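Local coordinates for 3-oxoacyl-[acyl-carrier protein] synthase (Thermus thermophilus, PDB 1UB7), which probably catalyses the first condensation of fatty acid synthesis, joining acetyl-CoA with malonyl-ACP to give 3-oxobutanoyl-ACP, and works as a homodimer, at residues Y10-V15 / R42-D47; L53-V58 / A91-R96; G71-I76 / G127-V132; G172-V177 / A233-E238. All blocks are in the same frame, centred on the assembly; numbering follows the deposited sequence.

Contact 1 (Y10-V15 / R42-D47)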
loop_
_atom_site.group_PDB
_atom_site.type_symbol
_atom_site.label_atom_id
_atom_site.label_comp_id
_atom_site.label_asym_id
_atom_site.label_seq_id
_atom_site.Cartn_x
_atom_site.Cartn_y
_atom_site.Cartn_z
ATOM N N TYR A 10 13.386 6.197 14.918
ATOM C CA TYR A 10 12.885 6.651 16.210
ATOM C C TYR A 10 12.161 5.532 16.937
ATOM O O TYR A 10 11.564 4.664 16.305
ATOM C CB TYR A 10 11.889 7.795 15.978
ATOM C CG TYR A 10 11.052 8.187 17.187
ATOM C CD1 TYR A 10 11.505 9.148 18.097
ATOM C CD2 TYR A 10 9.783 7.631 17.397
ATOM C CE1 TYR A 10 10.710 9.552 19.178
ATOM C CE2 TYR A 10 8.982 8.027 18.472
ATOM C CZ TYR A 10 9.455 8.989 19.353
ATOM O OH TYR A 10 8.670 9.414 20.396
ATOM N N VAL A 11 12.231 5.538 18.264
ATOM C CA VAL A 11 11.493 4.560 19.059
ATOM C C VAL A 11 10.844 5.377 20.131
ATOM O O VAL A 11 11.373 6.403 20.539
ATOM C CB VAL A 11 12.372 3.495 19.747
ATOM C CG1 VAL A 11 12.722 2.389 18.767
ATOM C CG2 VAL A 11 13.614 4.135 20.332
ATOM N N PRO A 12 9.661 4.964 20.581
ATOM C CA PRO A 12 9.035 5.763 21.633
ATOM C C PRO A 12 9.935 5.795 22.878
ATOM O O PRO A 12 10.798 4.931 23.068
ATOM C CB PRO A 12 7.713 5.039 21.874
ATOM C CG PRO A 12 7.411 4.437 20.546
ATOM C CD PRO A 12 8.758 3.905 20.107
ATOM N N GLU A 13 9.711 6.804 23.711
ATOM C CA GLU A 13 10.463 7.037 24.937
ATOM C C GLU A 13 10.210 6.008 26.047
ATOM O O GLU A 13 11.143 5.557 26.707
ATOM C CB GLU A 13 10.122 8.439 25.433
ATOM C CG GLU A 13 10.817 8.895 26.688
ATOM C CD GLU A 13 10.306 10.254 27.140
ATOM O OE1 GLU A 13 10.331 11.204 26.322
ATOM O OE2 GLU A 13 9.875 10.371 28.307
ATOM N N ARG A 14 8.954 5.634 26.244
ATOM C CA ARG A 14 8.598 4.675 27.285
ATOM C C ARG A 14 9.109 3.253 27.046
ATOM O O ARG A 14 8.798 2.624 26.029
ATOM C CB ARG A 14 7.078 4.661 27.466
ATOM C CG ARG A 14 6.540 3.575 28.381
ATOM C CD ARG A 14 5.507 4.172 29.337
ATOM N NE ARG A 14 4.434 3.238 29.686
ATOM C CZ ARG A 14 3.413 3.535 30.487
ATOM N NH1 ARG A 14 3.321 4.744 31.034
ATOM N NH2 ARG A 14 2.472 2.629 30.733
ATOM N N VAL A 15 9.886 2.749 28.006
ATOM C CA VAL A 15 10.447 1.399 27.929
ATOM C C VAL A 15 9.605 0.397 28.723
ATOM O O VAL A 15 8.916 0.761 29.682
ATOM C CB VAL A 15 11.894 1.353 28.484
ATOM C CG1 VAL A 15 12.465 -0.053 28.346
ATOM C CG2 VAL A 15 12.774 2.350 27.747
ATOM N N ARG A 42 10.149 -0.683 23.294
ATOM C CA ARG A 42 9.592 0.651 23.479
ATOM C C ARG A 42 8.098 0.657 23.194
ATOM O O ARG A 42 7.625 -0.122 22.384
ATOM C CB ARG A 42 10.310 1.642 22.563
ATOM C CG ARG A 42 11.811 1.694 22.778
ATOM C CD ARG A 42 12.153 1.873 24.254
ATOM N NE ARG A 42 13.582 2.103 24.447
ATOM C CZ ARG A 42 14.180 3.287 24.313
ATOM N NH1 ARG A 42 13.473 4.366 23.992
ATOM N NH2 ARG A 42 15.491 3.397 24.495
ATOM N N VAL A 43 7.355 1.527 23.869
ATOM C CA VAL A 43 5.904 1.613 23.678
ATOM C C VAL A 43 5.476 3.069 23.458
ATOM O O VAL A 43 5.849 3.963 24.227
ATOM C CB VAL A 43 5.140 1.031 24.901
ATOM C CG1 VAL A 43 3.634 1.070 24.659
ATOM C CG2 VAL A 43 5.597 -0.407 25.161
ATOM N N ALA A 44 4.688 3.294 22.408
ATOM C CA ALA A 44 4.228 4.638 22.063
ATOM C C ALA A 44 3.391 5.275 23.160
ATOM O O ALA A 44 2.593 4.601 23.815
ATOM C CB ALA A 44 3.428 4.598 20.760
ATOM N N ALA A 45 3.566 6.579 23.354
ATOM C CA ALA A 45 2.797 7.278 24.372
ATOM C C ALA A 45 1.307 7.093 24.072
ATOM O O ALA A 45 0.926 6.712 22.959
ATOM C CB ALA A 45 3.162 8.751 24.391
ATOM N N GLU A 46 0.470 7.370 25.066
ATOM C CA GLU A 46 -0.970 7.197 24.935
ATOM C C GLU A 46 -1.568 7.803 23.668
ATOM O O GLU A 46 -2.372 7.166 22.986
ATOM C CB GLU A 46 -1.673 7.794 26.151
ATOM C CG GLU A 46 -3.136 7.384 26.273
ATOM C CD GLU A 46 -3.911 8.270 27.234
ATOM O OE1 GLU A 46 -3.402 8.528 28.348
ATOM O OE2 GLU A 46 -5.030 8.705 26.874
ATOM N N ASP A 47 -1.185 9.035 23.360
ATOM C CA ASP A 47 -1.706 9.710 22.185
ATOM C C ASP A 47 -0.639 9.817 21.094
ATOM O O ASP A 47 -0.561 10.821 20.381
ATOM C CB ASP A 47 -2.181 11.096 22.588
ATOM C CG ASP A 47 -1.060 11.933 23.178
ATOM O OD1 ASP A 47 -0.074 11.340 23.677
ATOM O OD2 ASP A 47 -1.156 13.179 23.152
#
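Arg42 folds back against residues 11-15 and is held there on three sides. Its guanidinium has Val11 CG2 over one face and Val15 CG2 over the opposite one, the latter 3.4 Å from Arg42 NE. At the edge, Arg42 NH1 donates a hydrogen bond of 2.9 Å to Pro12 O, which lies 8° out of the guanidinium plane. A bend at chi2 (-50°) turns CD out of an extended course, and CD too packs near the Pro12 carbonyl. Next to this clamp the proline ring is wedged against the other backbone: Pro12 CB is 3.2 Å from Val43 O, and Pro12 CG touches the CB of Ala44 at 4.0 Å. Leu53, Glu48 and Asp157 close round this buried end. The outer end is looser. Arg14 offers its carbonyl to the amide of Val43 (O to N 2.8 Å) and receives a CA-H...O contact from Arg42, but its long side chain is exposed, with CB alone near Val43 O (3.5 Å), and Glu13, whose CB points away, is exposed too. Val15 and Arg42 form a non-hydrogen-bonded pair, as expected of the short two-stranded antiparallel sheet made by strands 14-17 and 40-43.

Contact 2 (L53-V58 / A91-R96); sequences LAFKAV and ALVQAR
Within 91-96, Leu92 is the first residue to meet the ring of Phe55: its CB lies 4.0 Å from Phe55 CZ, and its carbonyl O approaches Phe55 CE1 obliquely at 3.5 Å. Val93 comes next and is shared by three partners. Its backbone N and CA sit at the edge of the Phe55 ring, while Val93 CG2 touches both Phe55 CE1 and, at 3.9 Å, Ala54 CB; Val93 CG1 reaches more loosely to Val58 CG2. The two helices, crossing at -45° with axes 10.1 Å apart, lie on one side of the five-stranded sheet of the thiolase fold, where Ala54, Val58 and Val93 rest on strand 131-138. Helix 89-96 connects the adjacent parallel strands 72-78 and 102-107 in a beta-alpha-beta unit. One turn beyond Leu92, Arg96 covers a ring face by a CH-pi contact, CB standing 4.1 Å from the Phe55 centroid and 20° off the normal. An alanine at Phe55 would probably leave a gap between the helices and strip Arg96 of the surface under its aliphatic part. With CG anti to the backbone N (chi1 165°), Arg96 also touches Phe55 CD1; beyond a bend at chi2, NH2 salt-bridges Glu59.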
loop_
_atom_site.group_PDB
_atom_site.type_symbol
_atom_site.label_atom_id
_atom_site.label_comp_id
_atom_site.label_asym_id
_atom_site.label_seq_id
_atom_site.Cartn_x
_atom_site.Cartn_y
_atom_site.Cartn_z
ATOM N N LEU A 53 5.047 8.287 14.920
ATOM C CA LEU A 53 6.296 7.565 14.881
ATOM C C LEU A 53 6.944 7.881 13.535
ATOM O O LEU A 53 8.158 8.067 13.460
ATOM C CB LEU A 53 6.054 6.064 15.022
ATOM C CG LEU A 53 5.208 5.606 16.220
ATOM C CD1 LEU A 53 5.087 4.081 16.195
ATOM C CD2 LEU A 53 5.848 6.074 17.528
ATOM N N ALA A 54 6.128 7.963 12.481
ATOM C CA ALA A 54 6.640 8.263 11.145
ATOM C C ALA A 54 7.210 9.684 11.099
ATOM O O ALA A 54 8.293 9.902 10.540
ATOM C CB ALA A 54 5.536 8.095 10.096
ATOM N N PHE A 55 6.493 10.646 11.686
ATOM C CA PHE A 55 6.976 12.026 11.696
ATOM C C PHE A 55 8.321 12.085 12.416
ATOM O O PHE A 55 9.291 12.653 11.904
ATOM C CB PHE A 55 5.997 12.977 12.407
ATOM C CG PHE A 55 4.625 13.066 11.769
ATOM C CD1 PHE A 55 4.411 12.680 10.440
ATOM C CD2 PHE A 55 3.540 13.548 12.511
ATOM C CE1 PHE A 55 3.133 12.766 9.865
ATOM C CE2 PHE A 55 2.262 13.638 11.946
ATOM C CZ PHE A 55 2.062 13.243 10.618
ATOM N N LYS A 56 8.378 11.490 13.606
ATOM C CA LYS A 56 9.602 11.483 14.392
ATOM C C LYS A 56 10.776 10.807 13.693
ATOM O O LYS A 56 11.919 11.238 13.837
ATOM C CB LYS A 56 9.348 10.854 15.770
ATOM C CG LYS A 56 8.840 11.875 16.786
ATOM C CD LYS A 56 7.709 11.333 17.627
ATOM C CE LYS A 56 7.012 12.443 18.417
ATOM N NZ LYS A 56 5.827 11.901 19.166
ATOM N N ALA A 57 10.513 9.760 12.924
ATOM C CA ALA A 57 11.605 9.092 12.225
ATOM C C ALA A 57 12.137 10.018 11.142
ATOM O O ALA A 57 13.339 10.089 10.919
ATOM C CB ALA A 57 11.127 7.786 11.607
ATOM N N VAL A 58 11.252 10.744 10.465
ATOM C CA VAL A 58 11.729 11.639 9.422
ATOM C C VAL A 58 12.490 12.832 10.034
ATOM O O VAL A 58 13.480 13.302 9.452
ATOM C CB VAL A 58 10.580 12.135 8.508
ATOM C CG1 VAL A 58 11.150 13.061 7.431
ATOM C CG2 VAL A 58 9.899 10.949 7.843
ATOM N N ALA A 91 0.096 10.359 3.204
ATOM C CA ALA A 91 -0.413 11.692 2.920
ATOM C C ALA A 91 -0.179 12.610 4.137
ATOM O O ALA A 91 0.146 13.784 3.980
ATOM C CB ALA A 91 -1.887 11.619 2.568
ATOM N N LEU A 92 -0.314 12.069 5.347
ATOM C CA LEU A 92 -0.094 12.865 6.554
ATOM C C LEU A 92 1.380 13.273 6.647
ATOM O O LEU A 92 1.703 14.391 7.060
ATOM C CB LEU A 92 -0.500 12.071 7.809
ATOM C CG LEU A 92 -1.928 11.499 7.836
ATOM C CD1 LEU A 92 -2.163 10.693 9.117
ATOM C CD2 LEU A 92 -2.924 12.633 7.740
ATOM N N VAL A 93 2.276 12.372 6.256
ATOM C CA VAL A 93 3.714 12.655 6.298
ATOM C C VAL A 93 4.050 13.715 5.251
ATOM O O VAL A 93 4.834 14.625 5.508
ATOM C CB VAL A 93 4.555 11.380 6.009
ATOM C CG1 VAL A 93 6.018 11.744 5.794
ATOM C CG2 VAL A 93 4.426 10.402 7.161
ATOM N N GLN A 94 3.451 13.588 4.068
ATOM C CA GLN A 94 3.670 14.546 2.985
ATOM C C GLN A 94 3.282 15.968 3.443
ATOM O O GLN A 94 4.005 16.935 3.199
ATOM C CB GLN A 94 2.848 14.127 1.762
ATOM C CG GLN A 94 2.758 15.167 0.660
ATOM C CD GLN A 94 1.727 16.219 0.984
ATOM O OE1 GLN A 94 0.586 15.895 1.321
ATOM N NE2 GLN A 94 2.115 17.488 0.886
ATOM N N ALA A 95 2.139 16.068 4.117
ATOM C CA ALA A 95 1.632 17.342 4.623
ATOM C C ALA A 95 2.589 17.928 5.672
ATOM O O ALA A 95 3.076 19.055 5.529
ATOM C CB ALA A 95 0.220 17.139 5.231
ATOM N N ARG A 96 2.859 17.136 6.712
ATOM C CA ARG A 96 3.738 17.528 7.793
ATOM C C ARG A 96 5.027 18.167 7.301
ATOM O O ARG A 96 5.467 19.185 7.832
ATOM C CB ARG A 96 4.063 16.314 8.667
ATOM C CG ARG A 96 5.252 16.502 9.613
ATOM C CD ARG A 96 4.988 17.519 10.722
ATOM N NE ARG A 96 6.190 17.741 11.541
ATOM C CZ ARG A 96 7.212 18.534 11.206
ATOM N NH1 ARG A 96 7.205 19.214 10.057
ATOM N NH2 ARG A 96 8.256 18.645 12.021
#

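Contact 3 (G71-I76 / G127-V132); sequences GVDAVI and GLAQKV
The carboxylate of Asp73 and the side-chain amide of Gln130 lie with their planes 56° apart, crossing obliquely without bonding to each other. What the carboxylate binds is the backbone: Gln130 N donates to Asp73 OD2 at 2.8 Å in a nearly straight bond (168° at the hydrogen), on the anti side of the oxygen and 29° out of the carboxylate plane. The same OD2 also packs against Gln130 CB. The extended Gln130 chain runs on beside Gly71, its NE2 3.4 Å from Gly71 CA. Next to it the aliphatic part of Lys131 flanks Gly71 and crosses Val72 at about a right angle, CB to Val72 CG2 3.8 Å, while its NZ is hydrogen-bonded to Glu70 O. A second hydrogen bond, Asp73 N to Lys131 O (3.0 Å), joins the backbones. Further in, Ala74 CB meets both methyls of Val132 at 4.1 Å, and Ile76 CD1 reaches Val132 CG1 at 4.0 Å, beneath helix 112-125. This is the entry to the adjoining parallel strands 72-78 and 131-138 in the mixed five-stranded sheet; strand 102-107 and helix 112-125 lead into 131-138 by a beta-alpha-beta crossover that skips over 72-78, as in the thiolase fold.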
loop_
_atom_site.group_PDB
_atom_site.type_symbol
_atom_site.label_atom_id
_atom_site.label_comp_id
_atom_site.label_asym_id
_atom_site.label_seq_id
_atom_site.Cartn_x
_atom_site.Cartn_y
_atom_site.Cartn_z
ATOM N N GLY A 71 13.763 17.586 -3.291
ATOM C CA GLY A 71 13.716 16.746 -4.473
ATOM C C GLY A 71 12.873 15.498 -4.298
ATOM O O GLY A 71 12.740 14.695 -5.230
ATOM N N VAL A 72 12.301 15.328 -3.109
ATOM C CA VAL A 72 11.473 14.170 -2.836
ATOM C C VAL A 72 10.077 14.334 -3.449
ATOM O O VAL A 72 9.327 15.228 -3.059
ATOM C CB VAL A 72 11.371 13.935 -1.310
ATOM C CG1 VAL A 72 10.144 13.072 -0.972
ATOM C CG2 VAL A 72 12.646 13.267 -0.828
ATOM N N ASP A 73 9.734 13.461 -4.399
ATOM C CA ASP A 73 8.429 13.536 -5.050
ATOM C C ASP A 73 7.472 12.457 -4.594
ATOM O O ASP A 73 6.360 12.379 -5.107
ATOM C CB ASP A 73 8.545 13.396 -6.566
ATOM C CG ASP A 73 9.608 14.271 -7.155
ATOM O OD1 ASP A 73 9.696 15.458 -6.763
ATOM O OD2 ASP A 73 10.348 13.765 -8.024
ATOM N N ALA A 74 7.880 11.618 -3.649
ATOM C CA ALA A 74 6.980 10.557 -3.227
ATOM C C ALA A 74 7.225 10.052 -1.830
ATOM O O ALA A 74 8.367 9.880 -1.401
ATOM C CB ALA A 74 7.049 9.369 -4.214
ATOM N N VAL A 75 6.130 9.802 -1.128
ATOM C CA VAL A 75 6.219 9.267 0.207
ATOM C C VAL A 75 5.456 7.956 0.248
ATOM O O VAL A 75 4.272 7.896 -0.102
ATOM C CB VAL A 75 5.616 10.215 1.240
ATOM C CG1 VAL A 75 5.855 9.669 2.651
ATOM C CG2 VAL A 75 6.218 11.582 1.065
ATOM N N ILE A 76 6.159 6.898 0.634
ATOM C CA ILE A 76 5.559 5.589 0.775
ATOM C C ILE A 76 5.729 5.189 2.232
ATOM O O ILE A 76 6.861 5.152 2.742
ATOM C CB ILE A 76 6.280 4.518 -0.042
ATOM C CG1 ILE A 76 6.240 4.835 -1.539
ATOM C CG2 ILE A 76 5.613 3.184 0.219
ATOM C CD1 ILE A 76 7.082 3.833 -2.406
ATOM N N GLY A 127 11.917 6.883 -13.577
ATOM C CA GLY A 127 11.782 8.313 -13.691
ATOM C C GLY A 127 10.466 8.886 -13.231
ATOM O O GLY A 127 10.149 10.027 -13.582
ATOM N N LEU A 128 9.684 8.144 -12.449
ATOM C CA LEU A 128 8.408 8.713 -11.996
ATOM C C LEU A 128 8.635 9.597 -10.775
ATOM O O LEU A 128 7.798 10.424 -10.440
ATOM C CB LEU A 128 7.391 7.617 -11.668
ATOM C CG LEU A 128 6.927 6.711 -12.818
ATOM C CD1 LEU A 128 5.823 5.810 -12.315
ATOM C CD2 LEU A 128 6.429 7.535 -13.994
ATOM N N ALA A 129 9.768 9.408 -10.106
ATOM C CA ALA A 129 10.107 10.219 -8.934
ATOM C C ALA A 129 11.608 10.413 -8.923
ATOM O O ALA A 129 12.343 9.514 -9.317
ATOM C CB ALA A 129 9.682 9.522 -7.655
ATOM N N GLN A 130 12.060 11.589 -8.498
ATOM C CA GLN A 130 13.497 11.874 -8.426
ATOM C C GLN A 130 14.049 11.186 -7.184
ATOM O O GLN A 130 15.086 10.530 -7.230
ATOM C CB GLN A 130 13.740 13.382 -8.311
ATOM C CG GLN A 130 15.184 13.732 -7.983
ATOM C CD GLN A 130 15.402 15.212 -7.640
ATOM O OE1 GLN A 130 16.508 15.606 -7.260
ATOM N NE2 GLN A 130 14.350 16.030 -7.772
ATOM N N LYS A 131 13.337 11.359 -6.074
ATOM C CA LYS A 131 13.703 10.760 -4.805
ATOM C C LYS A 131 12.414 10.317 -4.147
ATOM O O LYS A 131 11.351 10.880 -4.407
ATOM C CB LYS A 131 14.406 11.772 -3.904
ATOM C CG LYS A 131 15.785 12.211 -4.368
ATOM C CD LYS A 131 16.242 13.388 -3.513
ATOM C CE LYS A 131 17.688 13.801 -3.768
ATOM N NZ LYS A 131 18.004 15.010 -2.942
ATOM N N VAL A 132 12.514 9.308 -3.294
ATOM C CA VAL A 132 11.351 8.784 -2.610
ATOM C C VAL A 132 11.625 8.636 -1.133
ATOM O O VAL A 132 12.674 8.133 -0.757
ATOM C CB VAL A 132 10.961 7.375 -3.150
ATOM C CG1 VAL A 132 9.743 6.847 -2.399
ATOM C CG2 VAL A 132 10.652 7.451 -4.616
#

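Contact 4 (G172-V177 / A233-E238); sequences GFRSFV and AGLTPE
Arg174 lays its guanidinium against the turn at Ala233-Leu235, with Ala233 O and Leu235 CG over one face. The chain leaves with CG anti to the carbonyl carbon (chi1 -59°) and continues nearly extended to CD; the bend at chi3 (63°) then turns NE toward the turn. Although Ala233 O comes within 3.0 Å of Arg174 NH2, the angle is poor for a hydrogen bond, so the contact is one of packing and probably of charge with the carbonyl dipole. Leu235 crosses Arg174 at about a right angle, its CG 3.5 Å from Arg174 NH1; a still shorter approach by CD2 is doubtful. Gly234, at positive phi, ends helix 211-233 in a Schellman motif, which turns the chain past the edge strand 172-180. That strand carries a classic beta bulge here, Arg174 and Ser175 both facing Val316, and both side chains point toward the turn. An alanine at Leu235 would probably leave this guanidinium face partly bare and the arginine end freer to turn. Ser175 holds OG between the backbone N and the carbonyl carbon (chi1 65°), hydrogen-bonded to Ala229 O and 3.4 Å from Ala233 CB, which also packs on Arg174 CB.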
loop_
_atom_site.group_PDB
_atom_site.type_symbol
_atom_site.label_atom_id
_atom_site.label_comp_id
_atom_site.label_asym_id
_atom_site.label_seq_id
_atom_site.Cartn_x
_atom_site.Cartn_y
_atom_site.Cartn_z
ATOM N N GLY A 172 24.603 1.742 -4.484
ATOM C CA GLY A 172 23.171 1.574 -4.563
ATOM C C GLY A 172 22.664 0.152 -4.530
ATOM O O GLY A 172 23.391 -0.785 -4.187
ATOM N N PHE A 173 21.393 -0.000 -4.889
ATOM C CA PHE A 173 20.759 -1.307 -4.898
ATOM C C PHE A 173 21.295 -2.216 -6.011
ATOM O O PHE A 173 21.412 -1.808 -7.174
ATOM C CB PHE A 173 19.257 -1.118 -5.015
ATOM C CG PHE A 173 18.620 -0.638 -3.743
ATOM C CD1 PHE A 173 18.566 -1.471 -2.622
ATOM C CD2 PHE A 173 18.093 0.654 -3.650
ATOM C CE1 PHE A 173 17.996 -1.023 -1.429
ATOM C CE2 PHE A 173 17.525 1.107 -2.461
ATOM C CZ PHE A 173 17.474 0.267 -1.347
ATOM N N ARG A 174 21.625 -3.451 -5.648
ATOM C CA ARG A 174 22.158 -4.393 -6.616
ATOM C C ARG A 174 21.174 -5.506 -6.919
ATOM O O ARG A 174 21.229 -6.116 -7.984
ATOM C CB ARG A 174 23.477 -4.978 -6.110
ATOM C CG ARG A 174 24.530 -3.920 -5.844
ATOM C CD ARG A 174 25.893 -4.527 -5.611
ATOM N NE ARG A 174 26.356 -5.244 -6.792
ATOM C CZ ARG A 174 27.564 -5.780 -6.915
ATOM N NH1 ARG A 174 28.438 -5.677 -5.922
ATOM N NH2 ARG A 174 27.898 -6.421 -8.028
ATOM N N SER A 175 20.267 -5.767 -5.987
ATOM C CA SER A 175 19.277 -6.810 -6.192
ATOM C C SER A 175 18.134 -6.727 -5.202
ATOM O O SER A 175 18.232 -6.078 -4.157
ATOM C CB SER A 175 19.923 -8.191 -6.070
ATOM O OG SER A 175 20.382 -8.407 -4.746
ATOM N N PHE A 176 17.050 -7.410 -5.550
ATOM C CA PHE A 176 15.853 -7.488 -4.724
ATOM C C PHE A 176 15.256 -8.869 -4.962
ATOM O O PHE A 176 15.209 -9.351 -6.097
ATOM C CB PHE A 176 14.785 -6.453 -5.147
ATOM C CG PHE A 176 15.098 -5.023 -4.771
ATOM C CD1 PHE A 176 14.903 -4.572 -3.467
ATOM C CD2 PHE A 176 15.563 -4.123 -5.742
ATOM C CE1 PHE A 176 15.168 -3.231 -3.123
ATOM C CE2 PHE A 176 15.836 -2.782 -5.420
ATOM C CZ PHE A 176 15.638 -2.333 -4.104
ATOM N N VAL A 177 14.823 -9.505 -3.884
ATOM C CA VAL A 177 14.157 -10.784 -3.964
ATOM C C VAL A 177 12.922 -10.521 -3.132
ATOM O O VAL A 177 13.025 -10.205 -1.944
ATOM C CB VAL A 177 15.004 -11.926 -3.351
ATOM C CG1 VAL A 177 14.164 -13.201 -3.225
ATOM C CG2 VAL A 177 16.218 -12.190 -4.240
ATOM N N ALA A 233 22.738 -10.371 -6.911
ATOM C CA ALA A 233 23.544 -9.154 -6.838
ATOM C C ALA A 233 24.926 -9.277 -7.498
ATOM O O ALA A 233 25.595 -8.272 -7.738
ATOM C CB ALA A 233 23.709 -8.733 -5.371
ATOM N N GLY A 234 25.359 -10.501 -7.785
ATOM C CA GLY A 234 26.665 -10.689 -8.399
ATOM C C GLY A 234 27.794 -10.719 -7.374
ATOM O O GLY A 234 28.908 -10.261 -7.643
ATOM N N LEU A 235 27.504 -11.270 -6.197
ATOM C CA LEU A 235 28.477 -11.356 -5.119
ATOM C C LEU A 235 28.349 -12.721 -4.455
ATOM O O LEU A 235 27.677 -13.616 -4.969
ATOM C CB LEU A 235 28.200 -10.272 -4.069
ATOM C CG LEU A 235 28.137 -8.794 -4.472
ATOM C CD1 LEU A 235 27.607 -7.981 -3.301
ATOM C CD2 LEU A 235 29.506 -8.293 -4.879
ATOM N N THR A 236 28.993 -12.862 -3.302
ATOM C CA THR A 236 28.953 -14.095 -2.529
ATOM C C THR A 236 28.905 -13.625 -1.092
ATOM O O THR A 236 29.266 -12.485 -0.808
ATOM C CB THR A 236 30.232 -14.938 -2.716
ATOM O OG1 THR A 236 31.303 -14.358 -1.960
ATOM C CG2 THR A 236 30.637 -14.978 -4.188
ATOM N N PRO A 237 28.480 -14.496 -0.165
ATOM C CA PRO A 237 28.397 -14.136 1.257
ATOM C C PRO A 237 29.636 -13.391 1.769
ATOM O O PRO A 237 29.541 -12.450 2.559
ATOM C CB PRO A 237 28.206 -15.488 1.939
ATOM C CG PRO A 237 27.403 -16.252 0.922
ATOM C CD PRO A 237 28.103 -15.905 -0.376
ATOM N N GLU A 238 30.800 -13.815 1.298
ATOM C CA GLU A 238 32.064 -13.219 1.707
ATOM C C GLU A 238 32.191 -11.768 1.273
ATOM O O GLU A 238 33.069 -11.051 1.747
ATOM C CB GLU A 238 33.233 -14.036 1.147
ATOM C CG GLU A 238 33.310 -15.443 1.711
ATOM C CD GLU A 238 32.002 -16.205 1.555
ATOM O OE1 GLU A 238 31.596 -16.472 0.402
ATOM O OE2 GLU A 238 31.375 -16.526 2.592
#

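Contacts 1, 2 and 3 form a touching series: Tyr10 CZ meets Lys56 CD at 3.4 Å between the first two, and Val93 CG1 meets Val75 CG1 at 3.8 Å between contacts 2 and 3, whose segments alternate along the chain. Contact 4 stands apart, its centre about 24 Å from that of contact 3 and about 35 Å from that of contact 1, on opposite sides of the chain's centre from the latter. The side chain of Val11 in contact 1 lies about 11 Å from that of the predicted active-site residue Asn276, too far to touch it; contacts 2, 3 and 4 lie away from the sites. Strand 242-245, which precedes the predicted active-site His246, follows segment 233-238 of contact 4.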